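Exodeoxyribonuclease III (Methanosarcina mazei, PDB 5J8N) probably acts as a DNA repair nuclease that cuts at abasic sites and trims DNA from 3' ends, using bound magnesium or manganese ions. Local coordinates at residues I7-N12 / H248-L253; D24-H29 / Q54-Y59; V34-T39 / G72-N77. The protein carries 3 engineered substitutions. All blocks are in the same frame, centred on the assembly; numbering follows the deposited sequence.

In the fold
From the N terminus, strand 3-10 runs through the middle of one of the two sheets and supplies the first half of interaction 1. Helix 22-27 then crosses the face of that sheet and opens interaction 2, and strand 33-37 returns beside strand 3-10 to begin interaction 3. Residues 54-59, leading into outermost strand 57-61, close interaction 2; strand 71-75 closes interaction 3, so these two loops cross. Both nest inside the much longer loop that interaction 1 closes near the C terminus, where strand 251-256 joins strand 3-10. Interactions 1 and 3 share the magnesium ion, through Asn12 and Glu38, while interaction 2 ties the helix to the sheet margin.

Interaction 1 (I7-N12 / H248-L253); sequences ISWNVN and HCPVGL. With MG (magnesium ion), chain B.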
loop_
_atom_site.group_PDB
_atom_site.type_symbol
_atom_site.label_atom_id
_atom_site.label_comp_id
_atom_site.label_asym_id
_atom_site.label_seq_id
_atom_site.Cartn_x
_atom_site.Cartn_y
_atom_site.Cartn_z
ATOM N N ILE A 7 8.278 -2.684 -4.429
ATOM C CA ILE A 7 7.318 -1.835 -5.140
ATOM C C ILE A 7 5.930 -2.260 -4.688
ATOM O O ILE A 7 5.689 -3.430 -4.363
ATOM C CB ILE A 7 7.527 -1.944 -6.656
ATOM C CG1 ILE A 7 6.691 -0.908 -7.440
ATOM C CG2 ILE A 7 7.227 -3.380 -7.200
ATOM C CD1 ILE A 7 7.184 -0.750 -8.888
ATOM N N SER A 8 5.021 -1.306 -4.593
ATOM C CA SER A 8 3.678 -1.459 -4.084
ATOM C C SER A 8 2.722 -0.768 -5.022
ATOM O O SER A 8 2.990 0.387 -5.431
ATOM C CB SER A 8 3.619 -0.842 -2.699
ATOM O OG SER A 8 2.279 -0.864 -2.139
ATOM N N TRP A 9 1.633 -1.427 -5.390
ATOM C CA TRP A 9 0.789 -0.895 -6.429
ATOM C C TRP A 9 -0.667 -1.284 -6.215
ATOM O O TRP A 9 -0.976 -2.483 -6.196
ATOM C CB TRP A 9 1.266 -1.432 -7.810
ATOM C CG TRP A 9 0.633 -0.736 -9.007
ATOM C CD1 TRP A 9 -0.044 0.463 -9.041
ATOM C CD2 TRP A 9 0.698 -1.197 -10.360
ATOM N NE1 TRP A 9 -0.404 0.782 -10.374
ATOM C CE2 TRP A 9 0.073 -0.228 -11.184
ATOM C CE3 TRP A 9 1.285 -2.316 -10.946
ATOM C CZ2 TRP A 9 -0.059 -0.389 -12.559
ATOM C CZ3 TRP A 9 1.191 -2.467 -12.323
ATOM C CH2 TRP A 9 0.501 -1.497 -13.117
ATOM N N ASN A 10 -1.567 -0.297 -6.147
ATOM C CA ASN A 10 -3.004 -0.591 -6.228
ATOM C C ASN A 10 -3.362 -0.715 -7.703
ATOM O O ASN A 10 -3.224 0.282 -8.457
ATOM C CB ASN A 10 -3.825 0.518 -5.562
ATOM C CG ASN A 10 -5.314 0.313 -5.731
ATOM O OD1 ASN A 10 -5.780 -0.146 -6.784
ATOM N ND2 ASN A 10 -6.101 0.666 -4.687
ATOM N N VAL A 11 -3.709 -1.934 -8.099
ATOM C CA VAL A 11 -3.883 -2.278 -9.500
ATOM C C VAL A 11 -5.290 -2.081 -10.014
ATOM O O VAL A 11 -5.547 -2.203 -11.212
ATOM C CB VAL A 11 -3.447 -3.722 -9.774
ATOM C CG1 VAL A 11 -1.906 -3.842 -9.624
ATOM C CG2 VAL A 11 -4.138 -4.741 -8.909
ATOM N N ASN A 12 -6.233 -1.802 -9.096
ATOM C CA ASN A 12 -7.645 -1.543 -9.466
ATOM C C ASN A 12 -8.259 -2.710 -10.260
ATOM O O ASN A 12 -9.078 -2.532 -11.158
ATOM C CB ASN A 12 -7.823 -0.205 -10.246
ATOM C CG ASN A 12 -9.226 0.403 -10.061
ATOM O OD1 ASN A 12 -9.825 0.357 -8.939
ATOM N ND2 ASN A 12 -9.685 1.069 -11.091
ATOM N N HIS A 248 -4.061 4.239 -9.914
ATOM C CA HIS A 248 -2.870 4.517 -9.112
ATOM C C HIS A 248 -1.615 4.168 -9.915
ATOM O O HIS A 248 -1.668 3.309 -10.814
ATOM C CB HIS A 248 -2.808 3.662 -7.845
ATOM C CG HIS A 248 -3.931 3.888 -6.888
ATOM N ND1 HIS A 248 -3.731 4.425 -5.631
ATOM C CD2 HIS A 248 -5.246 3.591 -6.984
ATOM C CE1 HIS A 248 -4.892 4.448 -4.991
ATOM N NE2 HIS A 248 -5.819 3.970 -5.799
ATOM N N CYS A 249 -0.497 4.790 -9.551
ATOM C CA CYS A 249 0.809 4.265 -9.982
ATOM C C CYS A 249 1.512 3.658 -8.797
ATOM O O CYS A 249 1.135 3.894 -7.650
ATOM C CB CYS A 249 1.678 5.372 -10.638
ATOM S SG CYS A 249 2.339 6.584 -9.471
ATOM N N PRO A 250 2.557 2.887 -9.019
ATOM C CA PRO A 250 3.279 2.273 -7.896
ATOM C C PRO A 250 4.098 3.271 -7.115
ATOM O O PRO A 250 4.453 4.347 -7.626
ATOM C CB PRO A 250 4.228 1.249 -8.577
ATOM C CG PRO A 250 3.630 1.039 -9.970
ATOM C CD PRO A 250 3.035 2.384 -10.329
ATOM N N VAL A 251 4.442 2.855 -5.906
ATOM C CA VAL A 251 5.430 3.491 -5.062
ATOM C C VAL A 251 6.399 2.460 -4.559
ATOM O O VAL A 251 6.165 1.253 -4.700
ATOM C CB VAL A 251 4.737 4.252 -3.858
ATOM C CG1 VAL A 251 3.778 5.312 -4.368
ATOM C CG2 VAL A 251 3.995 3.283 -2.936
ATOM N N GLY A 252 7.543 2.879 -4.053
ATOM C CA GLY A 252 8.470 1.861 -3.598
ATOM C C GLY A 252 9.535 2.385 -2.679
ATOM O O GLY A 252 9.636 3.583 -2.443
ATOM N N LEU A 253 10.348 1.473 -2.207
ATOM C CA LEU A 253 11.554 1.925 -1.524
ATOM C C LEU A 253 12.608 0.859 -1.550
ATOM O O LEU A 253 12.333 -0.317 -1.921
ATOM C CB LEU A 253 11.308 2.401 -0.101
ATOM C CG LEU A 253 10.730 1.400 0.886
ATOM C CD1 LEU A 253 11.678 0.239 1.190
ATOM C CD2 LEU A 253 10.462 2.142 2.218
HETATM MG MG MG B . -9.706 1.147 -7.042
HETATM O O HOH W 1 -0.324 2.244 -5.981
HETATM O O HOH W 2 -7.714 1.580 -7.498
HETATM O O HOH W 3 -10.148 3.013 -7.644
HETATM O O HOH W 4 -11.716 0.776 -6.728
HETATM O O HOH W 5 -9.425 1.784 -5.011
#
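Two hydrogen bonds grip Asn10 OD1. Asn12 N donates to Asn10 OD1 over 2.9 Å, closing an Asx turn, and a magnesium-bound water donates to it over 2.7 Å. Beyond the turn, Asn12 OD1 coordinates MG at 2.1 Å; Glu38 and four waters complete the six ligands. With CG anti to its backbone N (chi1 175°), Asn10 lays its amide on the His248 imidazole, the planes 5° apart and Asn10 CB 3.7 Å from the ring centroid. Neither polar end is spent on the other: Asn10 ND2 bonds to Asp151 and His248 ND1 to Asp222, whose carboxylate would probably make the imidazole more basic, consistent with its predicted role as proton acceptor. These groups sit where strand 3-10 of the DNase I-like fold runs into the predicted active site and the antiparallel strand 251-256 leads away from it. Behind them, Ser8 N reaches Val251 O at 2.8 Å and Val251 N returns to Ser8 O at 2.9 Å. Ile7 faces Gly252, and Ile7 CG1 presses unusually tightly on Pro250 CB. Trp9 NE1 donates to His248 O at 2.9 Å, nearly straight (165°) and in the indole plane, though from above the carbonyl plane. Pro250 CG lies over one indole face, 3.6 Å from the centroid of the Trp9 five-membered ring, and Val11 CG1 lies over the opposite face. An alanine in place of Trp9 would remove both the N-H and the flat surface, and would probably loosen the backbone that presents His248. Where the segments part, a water accepts from Asn10 N and donates to Cys249 O.

Interaction 2 (D24-H29 / Q54-Y59); sequences DLLLEH and QGYYNY
Leu26 holds CG anti to its backbone N (chi1 -175°), while Tyr56 holds CG anti to its carbonyl carbon (chi1 -73°), and the two side chains meet tip to tip. The contact joins the end of helix 22-27, which lies on one face of the six-stranded sheet of this DNase I-like fold, to the loop entering outermost strand 57-61. Leu26 CD1 stands over the middle of the Tyr56 ring, 3.7 Å from its centroid, a CH-pi contact that suits a methyl of a branched leucine side chain against a broad aromatic face. His29 is the first residue to leave helical geometry, and its positive phi (66°) turns the chain so that its imidazole slides past Tyr56. Tyr56 CE2 sits 3.5 Å above the centre of the His29 ring; the planes are inclined obliquely, so the rings meet through that one corner. At the imidazole edge, His29 NE2 makes a weak hydrogen bond to Gln54 O at 3.1 Å. Glycine fits the next position for two reasons: Gly55 has positive phi, and a beta carbon there would come within 2.5 Å of His29 CE1. Lys76 NZ hydrogen-bonds to His29 O, linking the turn to the residue just after strand 71-75. The phenol of Tyr56 gives the buried ring a polar end that is well satisfied, since Tyr56 OH is hydrogen-bonded to Phe31 O. A water also donates to Tyr56 OH at 2.8 Å and to Leu25 O at 2.9 Å, bridging the phenol to the last turn of the helix.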
loop_
_atom_site.group_PDB
_atom_site.type_symbol
_atom_site.label_atom_id
_atom_site.label_comp_id
_atom_site.label_asym_id
_atom_site.label_seq_id
_atom_site.Cartn_x
_atom_site.Cartn_y
_atom_site.Cartn_z
ATOM N N ASP A 24 4.365 -7.763 -16.906
ATOM C CA ASP A 24 5.689 -7.284 -17.330
ATOM C C ASP A 24 6.500 -6.811 -16.123
ATOM O O ASP A 24 7.706 -7.103 -16.001
ATOM C CB ASP A 24 5.591 -6.126 -18.341
ATOM C CG ASP A 24 4.868 -6.496 -19.622
ATOM O OD1 ASP A 24 4.753 -7.691 -19.974
ATOM O OD2 ASP A 24 4.407 -5.538 -20.252
ATOM N N LEU A 25 5.829 -6.091 -15.221
ATOM C CA LEU A 25 6.520 -5.561 -14.058
ATOM C C LEU A 25 7.054 -6.705 -13.211
ATOM O O LEU A 25 8.190 -6.694 -12.754
ATOM C CB LEU A 25 5.572 -4.698 -13.249
ATOM C CG LEU A 25 6.037 -4.023 -11.976
ATOM C CD1 LEU A 25 5.167 -2.783 -11.683
ATOM C CD2 LEU A 25 5.926 -5.017 -10.878
ATOM N N LEU A 26 6.234 -7.718 -13.003
ATOM C CA LEU A 26 6.658 -8.819 -12.160
ATOM C C LEU A 26 7.730 -9.655 -12.819
ATOM O O LEU A 26 8.783 -9.905 -12.195
ATOM C CB LEU A 26 5.413 -9.666 -11.808
ATOM C CG LEU A 26 5.653 -10.808 -10.837
ATOM C CD1 LEU A 26 6.241 -10.370 -9.502
ATOM C CD2 LEU A 26 4.296 -11.534 -10.657
ATOM N N LEU A 27 7.523 -10.068 -14.071
ATOM C CA LEU A 27 8.417 -11.015 -14.723
ATOM C C LEU A 27 9.791 -10.419 -15.108
ATOM O O LEU A 27 10.691 -11.163 -15.467
ATOM C CB LEU A 27 7.769 -11.568 -15.992
ATOM C CG LEU A 27 6.516 -12.416 -15.739
ATOM C CD1 LEU A 27 6.034 -12.943 -17.051
ATOM C CD2 LEU A 27 6.816 -13.552 -14.792
ATOM N N GLU A 28 9.906 -9.100 -15.020
ATOM C CA GLU A 28 11.178 -8.445 -15.247
ATOM C C GLU A 28 12.182 -8.774 -14.125
ATOM O O GLU A 28 13.399 -8.653 -14.300
ATOM C CB GLU A 28 10.948 -6.922 -15.327
ATOM C CG GLU A 28 12.171 -6.148 -15.817
ATOM C CD GLU A 28 11.868 -4.676 -15.960
ATOM O OE1 GLU A 28 11.160 -4.082 -15.121
ATOM O OE2 GLU A 28 12.383 -4.137 -16.967
ATOM N N HIS A 29 11.656 -9.157 -12.971
ATOM C CA HIS A 29 12.510 -9.512 -11.805
ATOM C C HIS A 29 13.303 -8.331 -11.230
ATOM O O HIS A 29 14.271 -8.524 -10.509
ATOM C CB HIS A 29 13.432 -10.669 -12.176
ATOM C CG HIS A 29 12.773 -11.987 -12.004
ATOM N ND1 HIS A 29 13.055 -12.801 -10.932
ATOM C CD2 HIS A 29 11.771 -12.580 -12.686
ATOM C CE1 HIS A 29 12.294 -13.877 -10.998
ATOM N NE2 HIS A 29 11.506 -13.766 -12.051
ATOM N N GLN A 54 7.526 -17.808 -11.790
ATOM C CA GLN A 54 8.775 -18.473 -11.451
ATOM C C GLN A 54 9.785 -17.469 -10.865
ATOM O O GLN A 54 9.880 -16.321 -11.327
ATOM C CB GLN A 54 9.382 -19.177 -12.681
ATOM C CG GLN A 54 9.309 -18.403 -14.014
ATOM C CD GLN A 54 7.881 -18.197 -14.553
ATOM O OE1 GLN A 54 7.095 -19.146 -14.648
ATOM N NE2 GLN A 54 7.543 -16.950 -14.887
ATOM N N GLY A 55 10.537 -17.924 -9.862
ATOM C CA GLY A 55 11.485 -17.103 -9.127
ATOM C C GLY A 55 10.826 -16.213 -8.075
ATOM O O GLY A 55 11.535 -15.444 -7.442
ATOM N N TYR A 56 9.498 -16.291 -7.931
ATOM C CA TYR A 56 8.785 -15.575 -6.840
ATOM C C TYR A 56 7.891 -16.524 -6.047
ATOM O O TYR A 56 7.289 -17.404 -6.624
ATOM C CB TYR A 56 7.910 -14.439 -7.345
ATOM C CG TYR A 56 8.647 -13.212 -7.811
ATOM C CD1 TYR A 56 8.927 -12.175 -6.932
ATOM C CD2 TYR A 56 9.012 -13.084 -9.152
ATOM C CE1 TYR A 56 9.595 -10.984 -7.364
ATOM C CE2 TYR A 56 9.691 -11.927 -9.582
ATOM C CZ TYR A 56 9.961 -10.888 -8.690
ATOM O OH TYR A 56 10.634 -9.769 -9.145
ATOM N N TYR A 57 7.861 -16.329 -4.747
ATOM C CA TYR A 57 6.805 -16.855 -3.888
ATOM C C TYR A 57 5.664 -15.873 -3.999
ATOM O O TYR A 57 5.890 -14.664 -4.143
ATOM C CB TYR A 57 7.279 -16.985 -2.449
ATOM C CG TYR A 57 8.398 -17.998 -2.316
ATOM C CD1 TYR A 57 8.110 -19.347 -2.087
ATOM C CD2 TYR A 57 9.742 -17.618 -2.414
ATOM C CE1 TYR A 57 9.112 -20.281 -1.983
ATOM C CE2 TYR A 57 10.760 -18.565 -2.303
ATOM C CZ TYR A 57 10.425 -19.896 -2.102
ATOM O OH TYR A 57 11.412 -20.842 -1.995
ATOM N N ASN A 58 4.426 -16.347 -3.889
ATOM C CA ASN A 58 3.330 -15.389 -3.841
ATOM C C ASN A 58 2.273 -15.796 -2.831
ATOM O O ASN A 58 2.079 -16.994 -2.600
ATOM C CB ASN A 58 2.694 -15.219 -5.233
ATOM C CG ASN A 58 1.860 -16.396 -5.651
ATOM O OD1 ASN A 58 0.658 -16.444 -5.372
ATOM N ND2 ASN A 58 2.493 -17.403 -6.256
ATOM N N TYR A 59 1.642 -14.769 -2.258
ATOM C CA TYR A 59 0.650 -14.962 -1.170
ATOM C C TYR A 59 -0.458 -13.974 -1.368
ATOM O O TYR A 59 -0.187 -12.793 -1.595
ATOM C CB TYR A 59 1.301 -14.767 0.213
ATOM C CG TYR A 59 2.544 -15.635 0.336
ATOM C CD1 TYR A 59 2.435 -16.968 0.636
ATOM C CD2 TYR A 59 3.796 -15.111 0.051
ATOM C CE1 TYR A 59 3.574 -17.775 0.677
ATOM C CE2 TYR A 59 4.887 -15.907 0.084
ATOM C CZ TYR A 59 4.800 -17.192 0.401
ATOM O OH TYR A 59 5.910 -18.022 0.378
HETATM O O HOH W 6 9.923 -7.402 -10.520
#

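Interaction 3 (V34-T39 / G72-N77); sequences VCVQET and GTFSKN. With MG (magnesium ion), chain B.
Val34 opens an antiparallel pairing with both of its backbone polar groups: Val34 N donates to Phe74 O at 2.9 Å, and Phe74 N to Val34 O at 2.8 Å and almost straight (176°). Its side chain lies on the same face as Phe74, whose ring turns an edge to the Val34 carbonyl. Cys35, in a non-hydrogen-bonded pair with Thr73, points to the other face, where Cys35 SG rests 3.6 Å from Thr73 OG1; the hydroxyl itself bonds to Asn109. At Val36 the hydrogen-bonded pattern returns, Val36 N reaching Gly72 O at 2.8 Å and Gly72 N reaching Val36 O at 3.0 Å. Val36 CG2 lies 3.6 Å from Gly72 O; with no side chain on Gly72, the valine methyl sits against bare backbone. Gln37 sends NE2 to both Ser8 OG and Asn109 OD1. As the strand ends, positive phi and an extended chain carry Glu38 out to the metal: Glu38 OE1 binds MG at 2.1 Å and Glu38 OE2 accepts from a metal-bound water at 2.6 Å, so both carboxylate oxygens are used. Strand 33-37 thus runs between 71-75 and 3-10 in one of the two facing sheets of the DNase I-like fold, with metal-binding Glu38 just beyond its end; Val34 and Phe74 pack on Leu26 of helix 22-27, while Cys35 meets Leu107 and Asn109 of strand 106-111 in the second sheet.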
loop_
_atom_site.group_PDB
_atom_site.type_symbol
_atom_site.label_atom_id
_atom_site.label_comp_id
_atom_site.label_asym_id
_atom_site.label_seq_id
_atom_site.Cartn_x
_atom_site.Cartn_y
_atom_site.Cartn_z
ATOM N N VAL A 34 7.065 -7.420 -4.569
ATOM C CA VAL A 34 6.016 -6.683 -5.322
ATOM C C VAL A 34 4.712 -6.890 -4.535
ATOM O O VAL A 34 4.254 -8.035 -4.385
ATOM C CB VAL A 34 5.862 -7.259 -6.737
ATOM C CG1 VAL A 34 4.706 -6.549 -7.500
ATOM C CG2 VAL A 34 7.176 -7.146 -7.534
ATOM N N CYS A 35 4.180 -5.803 -4.048
ATOM C CA CYS A 35 2.902 -5.818 -3.311
ATOM C C CYS A 35 1.826 -5.232 -4.195
ATOM O O CYS A 35 2.022 -4.137 -4.764
ATOM C CB CYS A 35 2.979 -5.016 -2.001
ATOM S SG CYS A 35 4.060 -5.794 -0.781
ATOM N N VAL A 36 0.667 -5.879 -4.266
ATOM C CA VAL A 36 -0.483 -5.359 -5.020
ATOM C C VAL A 36 -1.652 -5.199 -4.065
ATOM O O VAL A 36 -1.874 -6.017 -3.127
ATOM C CB VAL A 36 -0.843 -6.236 -6.232
ATOM C CG1 VAL A 36 0.274 -6.154 -7.296
ATOM C CG2 VAL A 36 -1.173 -7.670 -5.856
ATOM N N GLN A 37 -2.416 -4.136 -4.285
ATOM C CA GLN A 37 -3.685 -3.912 -3.567
ATOM C C GLN A 37 -4.834 -3.820 -4.535
ATOM O O GLN A 37 -4.724 -3.420 -5.704
ATOM C CB GLN A 37 -3.647 -2.659 -2.695
ATOM C CG GLN A 37 -2.473 -2.685 -1.715
ATOM C CD GLN A 37 -1.233 -2.070 -2.317
ATOM O OE1 GLN A 37 -1.324 -1.130 -3.115
ATOM N NE2 GLN A 37 -0.065 -2.563 -1.934
ATOM N N GLU A 38 -5.991 -4.173 -3.992
ATOM C CA GLU A 38 -7.259 -4.177 -4.710
ATOM C C GLU A 38 -7.183 -5.112 -5.919
ATOM O O GLU A 38 -7.387 -4.749 -7.073
ATOM C CB GLU A 38 -7.764 -2.786 -5.119
ATOM C CG GLU A 38 -9.274 -2.875 -5.410
ATOM C CD GLU A 38 -9.897 -1.620 -5.831
ATOM O OE1 GLU A 38 -9.201 -0.698 -6.296
ATOM O OE2 GLU A 38 -11.142 -1.561 -5.794
ATOM N N THR A 39 -6.994 -6.386 -5.609
ATOM C CA THR A 39 -6.903 -7.404 -6.636
ATOM C C THR A 39 -8.259 -7.674 -7.240
ATOM O O THR A 39 -8.385 -8.113 -8.390
ATOM C CB THR A 39 -6.344 -8.734 -6.089
ATOM O OG1 THR A 39 -7.284 -9.234 -5.109
ATOM C CG2 THR A 39 -4.961 -8.499 -5.456
ATOM N N GLY A 72 -2.073 -8.869 -2.366
ATOM C CA GLY A 72 -1.134 -9.977 -2.544
ATOM C C GLY A 72 0.293 -9.454 -2.488
ATOM O O GLY A 72 0.564 -8.271 -2.762
ATOM N N THR A 73 1.185 -10.358 -2.128
ATOM C CA THR A 73 2.616 -10.069 -2.024
ATOM C C THR A 73 3.375 -11.152 -2.736
ATOM O O THR A 73 3.208 -12.330 -2.501
ATOM C CB THR A 73 3.043 -10.029 -0.553
ATOM O OG1 THR A 73 2.390 -8.923 0.052
ATOM C CG2 THR A 73 4.566 -9.873 -0.389
ATOM N N PHE A 74 4.250 -10.707 -3.635
ATOM C CA PHE A 74 5.257 -11.547 -4.293
ATOM C C PHE A 74 6.628 -11.256 -3.733
ATOM O O PHE A 74 6.974 -10.089 -3.562
ATOM C CB PHE A 74 5.312 -11.240 -5.799
ATOM C CG PHE A 74 4.030 -11.465 -6.529
ATOM C CD1 PHE A 74 3.023 -10.476 -6.527
ATOM C CD2 PHE A 74 3.847 -12.626 -7.252
ATOM C CE1 PHE A 74 1.834 -10.676 -7.255
ATOM C CE2 PHE A 74 2.664 -12.853 -7.962
ATOM C CZ PHE A 74 1.673 -11.849 -7.954
ATOM N N SER A 75 7.442 -12.280 -3.491
ATOM C CA SER A 75 8.807 -12.007 -3.038
ATOM C C SER A 75 9.729 -13.071 -3.541
ATOM O O SER A 75 9.420 -14.271 -3.609
ATOM C CB SER A 75 8.914 -11.851 -1.489
ATOM O OG SER A 75 8.416 -12.974 -0.827
ATOM N N LYS A 76 10.955 -12.638 -3.830
ATOM C CA LYS A 76 11.977 -13.588 -4.246
ATOM C C LYS A 76 12.375 -14.533 -3.104
ATOM O O LYS A 76 12.663 -15.703 -3.359
ATOM C CB LYS A 76 13.238 -12.851 -4.773
ATOM C CG LYS A 76 12.942 -12.053 -6.037
ATOM C CD LYS A 76 14.241 -11.490 -6.656
ATOM C CE LYS A 76 13.942 -10.655 -7.891
ATOM N NZ LYS A 76 15.237 -10.317 -8.585
ATOM N N ASN A 77 12.379 -14.009 -1.881
ATOM C CA ASN A 77 12.678 -14.809 -0.686
ATOM C C ASN A 77 11.386 -15.311 -0.026
ATOM O O ASN A 77 10.381 -14.604 -0.028
ATOM C CB ASN A 77 13.476 -13.989 0.322
ATOM C CG ASN A 77 14.912 -13.712 -0.144
ATOM O OD1 ASN A 77 15.467 -14.442 -0.954
ATOM N ND2 ASN A 77 15.490 -12.653 0.381
HETATM MG MG MG B . -9.706 1.147 -7.042
HETATM O O HOH W 4 -11.716 0.776 -6.728
HETATM O O HOH W 3 -10.148 3.013 -7.644
HETATM O O HOH W 2 -7.714 1.580 -7.498
HETATM O O HOH W 5 -9.425 1.784 -5.011
#